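Local structure of Alpha/beta hydrolase (6KSU) at residues 85-90 and 265-270; 192-197 and 250-255; 203-208 and 281-286; 324-329 and 335-340. The protein probably catalyses macrolactamization, closing peptide chains made by a non-ribosomal peptide synthetase through coupling of residues of opposite chirality. One frame throughout, in Å; residues are numbered along the deposited sequence.

Interaction 1: residues 85-90 and 265-270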
loop_
_atom_site.group_PDB
_atom_site.type_symbol
_atom_site.label_atom_id
_atom_site.label_comp_id
_atom_site.label_asym_id
_atom_site.label_seq_id
_atom_site.Cartn_x
_atom_site.Cartn_y
_atom_site.Cartn_z
ATOM N N THR A 85 2.202 -1.706 5.919
ATOM C CA THR A 85 3.537 -1.937 6.468
ATOM C C THR A 85 4.601 -1.044 5.818
ATOM O O THR A 85 5.613 -0.705 6.452
ATOM C CB THR A 85 3.907 -3.422 6.285
ATOM O OG1 THR A 85 2.944 -4.265 6.949
ATOM C CG2 THR A 85 5.306 -3.719 6.856
ATOM N N LYS A 86 4.405 -0.679 4.545
ATOM C CA LYS A 86 5.421 0.088 3.820
ATOM C C LYS A 86 5.632 1.462 4.440
ATOM O O LYS A 86 6.720 2.042 4.324
ATOM C CB LYS A 86 5.014 0.230 2.344
ATOM C CG LYS A 86 5.116 -1.054 1.586
ATOM C CD LYS A 86 4.503 -0.931 0.204
ATOM C CE LYS A 86 4.825 -2.181 -0.579
ATOM N NZ LYS A 86 3.900 -3.294 -0.210
ATOM N N PHE A 87 4.604 2.009 5.077
ATOM C CA PHE A 87 4.768 3.298 5.735
ATOM C C PHE A 87 5.696 3.184 6.945
ATOM O O PHE A 87 6.472 4.097 7.218
ATOM C CB PHE A 87 3.384 3.842 6.091
ATOM C CG PHE A 87 3.383 5.052 6.983
ATOM C CD1 PHE A 87 3.752 6.291 6.502
ATOM C CD2 PHE A 87 2.920 4.955 8.283
ATOM C CE1 PHE A 87 3.718 7.426 7.316
ATOM C CE2 PHE A 87 2.884 6.078 9.107
ATOM C CZ PHE A 87 3.290 7.315 8.618
ATOM N N LEU A 88 5.691 2.050 7.633
ATOM C CA LEU A 88 6.580 1.912 8.785
ATOM C C LEU A 88 7.985 1.548 8.343
ATOM O O LEU A 88 8.967 2.064 8.896
ATOM C CB LEU A 88 6.006 0.877 9.745
ATOM C CG LEU A 88 4.675 1.520 10.138
ATOM C CD1 LEU A 88 3.490 0.668 9.708
ATOM C CD2 LEU A 88 4.640 1.833 11.604
ATOM N N THR A 89 8.087 0.697 7.321
ATOM C CA THR A 89 9.374 0.418 6.702
ATOM C C THR A 89 10.009 1.698 6.171
ATOM O O THR A 89 11.210 1.940 6.363
ATOM C CB THR A 89 9.194 -0.607 5.583
ATOM O OG1 THR A 89 9.021 -1.890 6.182
ATOM C CG2 THR A 89 10.440 -0.625 4.653
ATOM N N ALA A 90 9.209 2.531 5.491
ATOM C CA ALA A 90 9.717 3.818 5.031
ATOM C C ALA A 90 10.159 4.660 6.208
ATOM O O ALA A 90 11.212 5.310 6.163
ATOM C CB ALA A 90 8.659 4.568 4.235
ATOM N N VAL A 265 -2.064 5.475 13.810
ATOM C CA VAL A 265 -2.214 6.902 14.099
ATOM C C VAL A 265 -0.997 7.411 14.875
ATOM O O VAL A 265 -0.485 8.506 14.615
ATOM C CB VAL A 265 -3.536 7.152 14.855
ATOM C CG1 VAL A 265 -3.620 8.571 15.378
ATOM C CG2 VAL A 265 -4.736 6.854 13.942
ATOM N N THR A 266 -0.483 6.601 15.798
ATOM C CA THR A 266 0.678 7.020 16.572
ATOM C C THR A 266 1.877 7.250 15.661
ATOM O O THR A 266 2.547 8.282 15.749
ATOM C CB THR A 266 0.981 5.970 17.636
ATOM O OG1 THR A 266 -0.155 5.847 18.524
ATOM C CG2 THR A 266 2.252 6.325 18.414
ATOM N N ALA A 267 2.136 6.310 14.737
ATOM C CA ALA A 267 3.241 6.466 13.791
ATOM C C ALA A 267 3.049 7.670 12.873
ATOM O O ALA A 267 4.024 8.209 12.347
ATOM C CB ALA A 267 3.408 5.191 12.960
ATOM N N ALA A 268 1.810 8.106 12.670
ATOM C CA ALA A 268 1.535 9.313 11.902
ATOM C C ALA A 268 1.776 10.591 12.696
ATOM O O ALA A 268 1.892 11.664 12.089
ATOM C CB ALA A 268 0.085 9.288 11.396
ATOM N N ARG A 269 1.865 10.503 14.036
ATOM C CA ARG A 269 1.967 11.713 14.848
ATOM C C ARG A 269 3.119 12.622 14.435
ATOM O O ARG A 269 2.881 13.832 14.298
ATOM C CB ARG A 269 2.043 11.337 16.337
ATOM C CG ARG A 269 0.767 10.650 16.864
ATOM C CD ARG A 269 -0.363 11.639 17.080
ATOM N NE ARG A 269 0.086 12.848 17.766
ATOM C CZ ARG A 269 0.098 12.997 19.086
ATOM N NH1 ARG A 269 -0.325 12.008 19.864
ATOM N NH2 ARG A 269 0.523 14.140 19.623
ATOM N N PRO A 270 4.357 12.145 14.219
ATOM C CA PRO A 270 5.428 13.068 13.783
ATOM C C PRO A 270 5.177 13.743 12.440
ATOM O O PRO A 270 5.936 14.655 12.086
ATOM C CB PRO A 270 6.683 12.174 13.714
ATOM C CG PRO A 270 6.353 10.985 14.524
ATOM C CD PRO A 270 4.876 10.776 14.400
#
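Phe87 and Leu88 reach Ala267 with different first torsions: in Phe87 CG stands anti to the backbone N (chi1 170°), whereas in Leu88 it lies beside the backbone N and anti to the carbonyl carbon (chi1 -62°). The CB of Phe87 is directed at the other helix; that of Leu88 is not, and its branch CD2 has to make up the difference. The methyl CB of Ala267 therefore meets two groups at once, CD2 of Leu88 at 3.8 Å and CE2 of the Phe87 ring at 4.0 Å. The far end of that ring is also engaged: CZ of Phe87 lies 3.9 Å from the carbonyl O of Ala267, which approaches the ring obliquely, and 4.2 Å from CA of Ala268, which sits at the ring edge near its plane. The nearest CA atoms, those of Leu88 and Ala267, are 7.5 Å apart. Ser83 and Lys86, near the start of helix 85-98, form a probable Ser-x-x-Lys motif, as in the beta-lactamase and penicillin-binding-protein family. Lys86 takes no part in the contact; its NZ is hydrogen-bonded to OD1 of Asn176. Phe87 also touches Ile338 of the sheet, so the face of the helix carrying Phe87 is turned to the sheet and to helix 261-268. All four touching residues are buried and no hydrogen bond crosses between the segments; the attachment consequently rests on apolar and dispersion contacts of methyl, ring and backbone atoms.

Interaction 2: residues 192-197 and 250-255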
loop_
_atom_site.group_PDB
_atom_site.type_symbol
_atom_site.label_atom_id
_atom_site.label_comp_id
_atom_site.label_asym_id
_atom_site.label_seq_id
_atom_site.Cartn_x
_atom_site.Cartn_y
_atom_site.Cartn_z
ATOM N N MET A 192 21.203 -5.226 11.981
ATOM C CA MET A 192 20.113 -6.073 12.442
ATOM C C MET A 192 19.158 -6.419 11.310
ATOM O O MET A 192 18.955 -5.638 10.375
ATOM C CB MET A 192 19.310 -5.410 13.564
ATOM C CG MET A 192 20.112 -4.617 14.533
ATOM S SD MET A 192 18.983 -3.523 15.391
ATOM C CE MET A 192 19.254 -2.006 14.504
ATOM N N ASP A 193 18.540 -7.592 11.431
ATOM C CA ASP A 193 17.488 -7.984 10.506
ATOM C C ASP A 193 16.307 -7.012 10.591
ATOM O O ASP A 193 16.160 -6.243 11.555
ATOM C CB ASP A 193 17.039 -9.409 10.800
ATOM C CG ASP A 193 16.314 -9.531 12.133
ATOM O OD1 ASP A 193 15.113 -9.180 12.190
ATOM O OD2 ASP A 193 16.935 -9.981 13.125
ATOM N N TRP A 194 15.454 -7.052 9.561
ATOM C CA TRP A 194 14.359 -6.087 9.470
ATOM C C TRP A 194 13.442 -6.141 10.692
ATOM O O TRP A 194 13.026 -5.096 11.198
ATOM C CB TRP A 194 13.539 -6.310 8.188
ATOM C CG TRP A 194 12.284 -5.487 8.167
ATOM C CD1 TRP A 194 12.167 -4.190 7.768
ATOM C CD2 TRP A 194 10.963 -5.901 8.583
ATOM N NE1 TRP A 194 10.850 -3.765 7.894
ATOM C CE2 TRP A 194 10.098 -4.798 8.390
ATOM C CE3 TRP A 194 10.431 -7.102 9.075
ATOM C CZ2 TRP A 194 8.745 -4.848 8.696
ATOM C CZ3 TRP A 194 9.087 -7.155 9.384
ATOM C CH2 TRP A 194 8.249 -6.036 9.181
ATOM N N TRP A 195 13.101 -7.344 11.166
ATOM C CA TRP A 195 12.253 -7.464 12.359
ATOM C C TRP A 195 12.889 -6.777 13.565
ATOM O O TRP A 195 12.260 -5.932 14.222
ATOM C CB TRP A 195 11.994 -8.934 12.694
ATOM C CG TRP A 195 11.098 -9.679 11.756
ATOM C CD1 TRP A 195 9.784 -9.986 11.954
ATOM C CD2 TRP A 195 11.461 -10.263 10.494
ATOM N NE1 TRP A 195 9.299 -10.702 10.885
ATOM C CE2 TRP A 195 10.306 -10.886 9.976
ATOM C CE3 TRP A 195 12.642 -10.307 9.748
ATOM C CZ2 TRP A 195 10.301 -11.558 8.757
ATOM C CZ3 TRP A 195 12.635 -10.972 8.525
ATOM C CH2 TRP A 195 11.469 -11.584 8.043
ATOM N N THR A 196 14.135 -7.144 13.881
ATOM C CA THR A 196 14.793 -6.593 15.056
ATOM C C THR A 196 14.886 -5.077 14.957
ATOM O O THR A 196 14.608 -4.365 15.927
ATOM C CB THR A 196 16.181 -7.215 15.219
ATOM O OG1 THR A 196 16.055 -8.638 15.319
ATOM C CG2 THR A 196 16.883 -6.681 16.458
ATOM N N ALA A 197 15.245 -4.567 13.783
ATOM C CA ALA A 197 15.394 -3.129 13.610
ATOM C C ALA A 197 14.046 -2.424 13.674
ATOM O O ALA A 197 13.922 -1.369 14.312
ATOM C CB ALA A 197 16.098 -2.844 12.280
ATOM N N SER A 250 8.968 -13.926 2.923
ATOM C CA SER A 250 9.768 -12.875 2.297
ATOM C C SER A 250 9.009 -11.568 2.098
ATOM O O SER A 250 9.643 -10.541 1.856
ATOM C CB SER A 250 10.295 -13.369 0.953
ATOM O OG SER A 250 9.236 -13.932 0.204
ATOM N N LEU A 251 7.683 -11.566 2.197
ATOM C CA LEU A 251 6.946 -10.319 2.012
ATOM C C LEU A 251 7.002 -9.393 3.227
ATOM O O LEU A 251 6.494 -8.266 3.142
ATOM C CB LEU A 251 5.488 -10.622 1.645
ATOM C CG LEU A 251 5.330 -11.034 0.170
ATOM C CD1 LEU A 251 4.224 -12.079 -0.066
ATOM C CD2 LEU A 251 5.132 -9.801 -0.714
ATOM N N ALA A 252 7.674 -9.811 4.310
ATOM C CA ALA A 252 7.538 -9.174 5.623
ATOM C C ALA A 252 7.757 -7.666 5.589
ATOM O O ALA A 252 6.930 -6.905 6.108
ATOM C CB ALA A 252 8.508 -9.818 6.616
ATOM N N ALA A 253 8.887 -7.207 5.022
ATOM C CA ALA A 253 9.169 -5.772 5.005
ATOM C C ALA A 253 8.190 -5.001 4.124
ATOM O O ALA A 253 8.137 -3.763 4.197
ATOM C CB ALA A 253 10.615 -5.501 4.536
ATOM N N ALA A 254 7.434 -5.697 3.281
ATOM C CA ALA A 254 6.440 -5.055 2.437
ATOM C C ALA A 254 5.011 -5.200 2.963
ATOM O O ALA A 254 4.173 -4.353 2.646
ATOM C CB ALA A 254 6.528 -5.613 1.003
ATOM N N GLY A 255 4.707 -6.224 3.768
ATOM C CA GLY A 255 3.325 -6.411 4.198
ATOM C C GLY A 255 3.065 -7.191 5.478
ATOM O O GLY A 255 1.902 -7.465 5.800
#
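Trp194 lies with one face over the start of helix 252-255 and meets Ala252 and Ala253 there. CB of Ala253 stands 3.7 Å from the centroid of the five-membered ring of Trp194, only 8° off the ring normal, a CH-pi contact over the face. The backbone continues beneath the same indole: CA of Ala253 is 3.6 Å from CE2 of Trp194, and the carbonyl O of Ala252 is 3.5 Å from CH2 of Trp194. Trp195 reaches the neighbouring alanine from a different direction, its CZ2 lying 3.3 Å from CB of Ala252, which it approaches obliquely. The two indoles are also in touch with each other, CE3 of Trp194 lying above one face of the Trp195 ring while CD2 of Trp195 is at the edge of Trp194. Their first torsions part them: CG is anti to the backbone N in Trp194 (chi1 171°) and beside it in Trp195 (chi1 -71°).

These tryptophans open helix 194-206, and Asp193 is its N-cap. OD1 of Asp193 accepts from N of Thr196 at 2.8 Å, from above the carboxylate plane, and OD2 of Asp193 takes the hydroxyl OG1 of Thr196 at 2.7 Å. Farther out, bonds from the indole nitrogens fix the rotation of the rings: NE1 of Trp194 is hydrogen-bonded to OG1 of Thr89, and NE1 of Trp195 to the carbonyl of His214.

Interaction 3: residues 203-208 and 281-286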
loop_
_atom_site.group_PDB
_atom_site.type_symbol
_atom_site.label_atom_id
_atom_site.label_comp_id
_atom_site.label_asym_id
_atom_site.label_seq_id
_atom_site.Cartn_x
_atom_site.Cartn_y
_atom_site.Cartn_z
ATOM N N LEU A 203 9.076 0.690 16.493
ATOM C CA LEU A 203 7.892 0.224 17.208
ATOM C C LEU A 203 8.043 0.440 18.711
ATOM O O LEU A 203 7.177 1.049 19.348
ATOM C CB LEU A 203 7.631 -1.246 16.873
ATOM C CG LEU A 203 7.441 -1.567 15.379
ATOM C CD1 LEU A 203 6.954 -2.973 15.226
ATOM C CD2 LEU A 203 6.462 -0.585 14.712
ATOM N N ARG A 204 9.181 0.012 19.280
ATOM C CA ARG A 204 9.379 0.144 20.724
ATOM C C ARG A 204 9.320 1.590 21.206
ATOM O O ARG A 204 8.509 1.884 22.103
ATOM C CB ARG A 204 10.680 -0.548 21.148
ATOM C CG ARG A 204 10.891 -0.515 22.690
ATOM C CD ARG A 204 11.829 -1.598 23.242
ATOM N NE ARG A 204 11.854 -2.829 22.452
ATOM C CZ ARG A 204 12.975 -3.442 22.069
ATOM N NH1 ARG A 204 14.160 -2.938 22.420
ATOM N NH2 ARG A 204 12.921 -4.557 21.342
ATOM N N PRO A 205 10.125 2.531 20.686
ATOM C CA PRO A 205 10.010 3.916 21.177
ATOM C C PRO A 205 8.654 4.538 20.921
ATOM O O PRO A 205 8.292 5.480 21.633
ATOM C CB PRO A 205 11.123 4.672 20.433
ATOM C CG PRO A 205 11.593 3.777 19.352
ATOM C CD PRO A 205 11.265 2.375 19.763
ATOM N N LEU A 206 7.873 4.037 19.951
ATOM C CA LEU A 206 6.530 4.571 19.744
ATOM C C LEU A 206 5.521 4.007 20.738
ATOM O O LEU A 206 4.433 4.574 20.895
ATOM C CB LEU A 206 6.048 4.295 18.301
ATOM C CG LEU A 206 6.683 5.071 17.117
ATOM C CD1 LEU A 206 6.279 4.463 15.771
ATOM C CD2 LEU A 206 6.364 6.572 17.126
ATOM N N GLY A 207 5.852 2.922 21.423
ATOM C CA GLY A 207 4.899 2.277 22.301
ATOM C C GLY A 207 4.089 1.188 21.644
ATOM O O GLY A 207 3.095 0.743 22.231
ATOM N N ILE A 208 4.496 0.732 20.456
ATOM C CA ILE A 208 3.742 -0.251 19.679
ATOM C C ILE A 208 4.219 -1.642 20.057
ATOM O O ILE A 208 5.405 -1.957 19.922
ATOM C CB ILE A 208 3.897 -0.030 18.165
ATOM C CG1 ILE A 208 3.230 1.272 17.717
ATOM C CG2 ILE A 208 3.222 -1.151 17.400
ATOM C CD1 ILE A 208 3.845 1.835 16.438
ATOM N N HIS A 281 8.509 13.007 18.875
ATOM C CA HIS A 281 8.699 13.602 17.557
ATOM C C HIS A 281 10.157 13.540 17.097
ATOM O O HIS A 281 10.411 13.468 15.890
ATOM C CB HIS A 281 8.175 15.044 17.541
ATOM C CG HIS A 281 9.038 16.030 18.279
ATOM N ND1 HIS A 281 10.106 16.679 17.689
ATOM C CD2 HIS A 281 8.955 16.515 19.542
ATOM C CE1 HIS A 281 10.662 17.495 18.568
ATOM N NE2 HIS A 281 9.981 17.417 19.697
ATOM N N ASP A 282 11.127 13.544 18.027
ATOM C CA ASP A 282 12.536 13.425 17.640
ATOM C C ASP A 282 12.801 12.141 16.865
ATOM O O ASP A 282 13.792 12.062 16.126
ATOM C CB ASP A 282 13.453 13.453 18.873
ATOM C CG ASP A 282 13.761 14.876 19.371
ATOM O OD1 ASP A 282 13.127 15.308 20.365
ATOM O OD2 ASP A 282 14.658 15.548 18.803
ATOM N N LEU A 283 11.924 11.140 17.019
ATOM C CA LEU A 283 12.112 9.842 16.380
ATOM C C LEU A 283 12.078 9.937 14.859
ATOM O O LEU A 283 12.721 9.136 14.165
ATOM C CB LEU A 283 11.030 8.887 16.866
ATOM C CG LEU A 283 11.375 7.416 16.834
ATOM C CD1 LEU A 283 12.526 7.154 17.783
ATOM C CD2 LEU A 283 10.149 6.631 17.249
ATOM N N LEU A 284 11.313 10.883 14.320
ATOM C CA LEU A 284 11.299 11.144 12.887
ATOM C C LEU A 284 11.337 12.656 12.701
ATOM O O LEU A 284 10.300 13.335 12.828
ATOM C CB LEU A 284 10.092 10.509 12.200
ATOM C CG LEU A 284 10.404 10.174 10.734
ATOM C CD1 LEU A 284 9.412 9.190 10.145
ATOM C CD2 LEU A 284 10.397 11.432 9.916
ATOM N N PRO A 285 12.521 13.208 12.409
ATOM C CA PRO A 285 12.681 14.656 12.222
ATOM C C PRO A 285 11.773 15.242 11.149
ATOM O O PRO A 285 11.278 14.554 10.257
ATOM C CB PRO A 285 14.151 14.793 11.813
ATOM C CG PRO A 285 14.825 13.615 12.432
ATOM C CD PRO A 285 13.813 12.500 12.402
ATOM N N GLU A 286 11.595 16.560 11.243
ATOM C CA GLU A 286 10.714 17.277 10.332
ATOM C C GLU A 286 11.158 17.135 8.877
ATOM O O GLU A 286 10.319 17.046 7.970
ATOM C CB GLU A 286 10.661 18.753 10.728
ATOM C CG GLU A 286 9.712 19.593 9.882
ATOM C CD GLU A 286 8.678 20.317 10.726
ATOM O OE1 GLU A 286 9.085 20.935 11.736
ATOM O OE2 GLU A 286 7.471 20.276 10.385
#
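Helix 194-206 ends here opposite the short 3-10 turn 281-283, with CA of Pro205 and CA of Leu283 7.9 Å apart. The helix finishes in a Schellman motif: Gly207 takes a positive phi of 92°, N of Ile208 bonds back to O of Leu203, and N of Gly207 to O of Arg204. Pro205 sits in the final turn, where its ring nitrogen makes no bond to the turn before and the helix is kinked.

From segment 281-286, Leu283 alone does the touching. Its chi1 of -154° sets CG roughly anti to the backbone N and extends the isobutyl group toward the helix end, where CD2 serves both partners, while CD1 meets Pro205. Pro205 crosses it at about a right angle, presenting CB and CG of the ring to the fork formed by CD1 and CD2. Leu206, by contrast, offers its own branch, with CG and CD2 against CD2 of Leu283 alone.

This apolar contact near the surface joins the C-terminal end of helix 194-206 to the loop between helices 261-268 and 286-293. CG of Pro205 is 3.8 Å from both methyls of Leu283, and CD2 of Leu206 is 3.8 Å from CD2 of that leucine.

Interaction 4: residues 324-329 and 335-340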
loop_
_atom_site.group_PDB
_atom_site.type_symbol
_atom_site.label_atom_id
_atom_site.label_comp_id
_atom_site.label_asym_id
_atom_site.label_seq_id
_atom_site.Cartn_x
_atom_site.Cartn_y
_atom_site.Cartn_z
ATOM N N GLY A 324 -1.469 8.836 2.735
ATOM C CA GLY A 324 -1.596 7.611 3.487
ATOM C C GLY A 324 -1.130 6.383 2.741
ATOM O O GLY A 324 -0.165 6.434 1.973
ATOM N N HIS A 325 -1.816 5.270 2.970
ATOM C CA HIS A 325 -1.456 3.984 2.391
ATOM C C HIS A 325 -2.628 3.052 2.623
ATOM O O HIS A 325 -3.408 3.238 3.559
ATOM C CB HIS A 325 -0.183 3.412 3.027
ATOM C CG HIS A 325 0.681 2.662 2.069
ATOM N ND1 HIS A 325 0.326 1.432 1.556
ATOM C CD2 HIS A 325 1.896 2.958 1.537
ATOM C CE1 HIS A 325 1.283 1.001 0.751
ATOM N NE2 HIS A 325 2.247 1.909 0.719
ATOM N N ASP A 326 -2.739 2.049 1.758
ATOM C CA ASP A 326 -3.779 1.048 1.835
ATOM C C ASP A 326 -3.134 -0.323 1.939
ATOM O O ASP A 326 -1.950 -0.511 1.656
ATOM C CB ASP A 326 -4.706 1.065 0.595
ATOM C CG ASP A 326 -5.529 2.330 0.488
ATOM O OD1 ASP A 326 -5.841 2.961 1.531
ATOM O OD2 ASP A 326 -5.848 2.695 -0.660
ATOM N N GLY A 327 -3.932 -1.284 2.351
ATOM C CA GLY A 327 -3.449 -2.640 2.439
ATOM C C GLY A 327 -4.574 -3.608 2.701
ATOM O O GLY A 327 -5.617 -3.227 3.255
ATOM N N ALA A 328 -4.362 -4.859 2.287
ATOM C CA ALA A 328 -5.312 -5.943 2.527
ATOM C C ALA A 328 -4.582 -7.276 2.435
ATOM O O ALA A 328 -3.911 -7.556 1.440
ATOM C CB ALA A 328 -6.472 -5.888 1.522
ATOM N N VAL A 329 -4.701 -8.100 3.461
ATOM C CA VAL A 329 -4.206 -9.467 3.412
ATOM C C VAL A 329 -5.393 -10.362 3.741
ATOM O O VAL A 329 -6.084 -10.146 4.751
ATOM C CB VAL A 329 -3.024 -9.716 4.384
ATOM C CG1 VAL A 329 -2.033 -8.605 4.350
ATOM C CG2 VAL A 329 -3.452 -9.885 5.776
ATOM N N ASN A 335 -6.415 0.888 6.323
ATOM C CA ASN A 335 -6.285 2.173 5.646
ATOM C C ASN A 335 -5.799 3.222 6.628
ATOM O O ASN A 335 -6.312 3.307 7.739
ATOM C CB ASN A 335 -7.607 2.682 5.044
ATOM C CG ASN A 335 -8.238 1.695 4.095
ATOM O OD1 ASN A 335 -9.011 0.820 4.510
ATOM N ND2 ASN A 335 -7.906 1.825 2.809
ATOM N N LEU A 336 -4.834 4.036 6.187
ATOM C CA LEU A 336 -4.262 5.129 6.957
ATOM C C LEU A 336 -4.360 6.415 6.151
ATOM O O LEU A 336 -4.131 6.416 4.934
ATOM C CB LEU A 336 -2.789 4.854 7.318
ATOM C CG LEU A 336 -1.998 6.051 7.852
ATOM C CD1 LEU A 336 -2.570 6.536 9.182
ATOM C CD2 LEU A 336 -0.558 5.665 8.020
ATOM N N ARG A 337 -4.683 7.518 6.832
ATOM C CA ARG A 337 -4.832 8.804 6.157
ATOM C C ARG A 337 -4.365 9.914 7.074
ATOM O O ARG A 337 -4.761 9.960 8.245
ATOM C CB ARG A 337 -6.285 9.065 5.734
ATOM C CG ARG A 337 -6.794 8.133 4.667
ATOM C CD ARG A 337 -6.109 8.372 3.306
ATOM N NE ARG A 337 -6.745 7.605 2.239
ATOM C CZ ARG A 337 -6.508 6.316 1.995
ATOM N NH1 ARG A 337 -5.619 5.650 2.726
ATOM N NH2 ARG A 337 -7.129 5.691 0.995
ATOM N N ILE A 338 -3.558 10.825 6.526
ATOM C CA ILE A 338 -2.909 11.890 7.289
ATOM C C ILE A 338 -3.133 13.213 6.572
ATOM O O ILE A 338 -2.913 13.308 5.360
ATOM C CB ILE A 338 -1.399 11.642 7.422
ATOM C CG1 ILE A 338 -1.105 10.275 8.040
ATOM C CG2 ILE A 338 -0.748 12.764 8.162
ATOM C CD1 ILE A 338 0.315 9.845 7.865
ATOM N N HIS A 339 -3.538 14.236 7.308
ATOM C CA HIS A 339 -3.582 15.593 6.765
ATOM C C HIS A 339 -2.661 16.441 7.618
ATOM O O HIS A 339 -3.092 16.962 8.660
ATOM C CB HIS A 339 -4.987 16.181 6.758
ATOM C CG HIS A 339 -5.098 17.447 5.962
ATOM N ND1 HIS A 339 -4.662 18.668 6.436
ATOM C CD2 HIS A 339 -5.586 17.679 4.722
ATOM C CE1 HIS A 339 -4.897 19.601 5.531
ATOM N NE2 HIS A 339 -5.456 19.025 4.480
ATOM N N PRO A 340 -1.401 16.623 7.217
ATOM C CA PRO A 340 -0.448 17.293 8.112
ATOM C C PRO A 340 -0.900 18.674 8.550
ATOM O O PRO A 340 -0.753 19.024 9.736
ATOM C CB PRO A 340 0.836 17.349 7.282
ATOM C CG PRO A 340 0.657 16.271 6.267
ATOM C CD PRO A 340 -0.783 16.218 5.946
#
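The beta hairpin of strands 322-329 and 332-339, part of the antiparallel sheet of the beta-lactamase-like domain, joins these segments, whose short axes run 173° apart in direction. His325 and Leu336 form the hydrogen-bonded pair: N of Leu336 gives to O of His325 at 3.1 Å, and N of His325 to O of Leu336 at 3.2 Å. Gly324 pairs with Arg337, bringing its CA within 3.2 Å of O of Leu336 in a CA-H...O contact.

On the face carrying Asp326, Asn335 and Arg337, one carboxylate oxygen collects three donors. NH1 of Arg337 reaches OD1 of Asp326 at 3.0 Å, and NH2 of Arg337 meets the syn lone pair of that OD1 at 3.1 Å, an end-on salt bridge to a single atom. ND2 of Asn335 comes to OD1 of Asp326 at 2.7 Å from well above the carboxylate plane. A bend at chi2 (-69°) curls the Arg337 chain back over its own strand, where NH1 also bonds to O of Leu336, 2.8 Å away.

His325 lies on the other face, touching Ser83 and Tyr174, and its ND1 donates to O of Asp326. Three N-H donors on one oxygen, two of them from a single guanidinium cation, would be expected to stabilise the ionised form of Asp326.

Interactions 1, 2 and 4 border the putative Ser-x-x-Lys site, which rests on Ser83, Lys86 and Tyr174. Interactions 1 and 2 meet through OG1 of Thr89 and O of Ala253, 2.9 Å apart, and through NZ of Lys86 and O of Ala254 at 3.1 Å, both probable hydrogen bonds. Toward the sheet, interaction 1 meets interaction 4 with CD2 of Phe87 3.6 Å from CD2 of Leu336, while NE2 of His325 is 3.6 Å from CB of Lys86. Interaction 3 adjoins interaction 1 at Ala267, whose CB is 4.1 Å from CD1 of Leu206; its centre is about 18 Å from those of interactions 2 and 4. Helix 194-206 serves interactions 2 and 3 at its two ends.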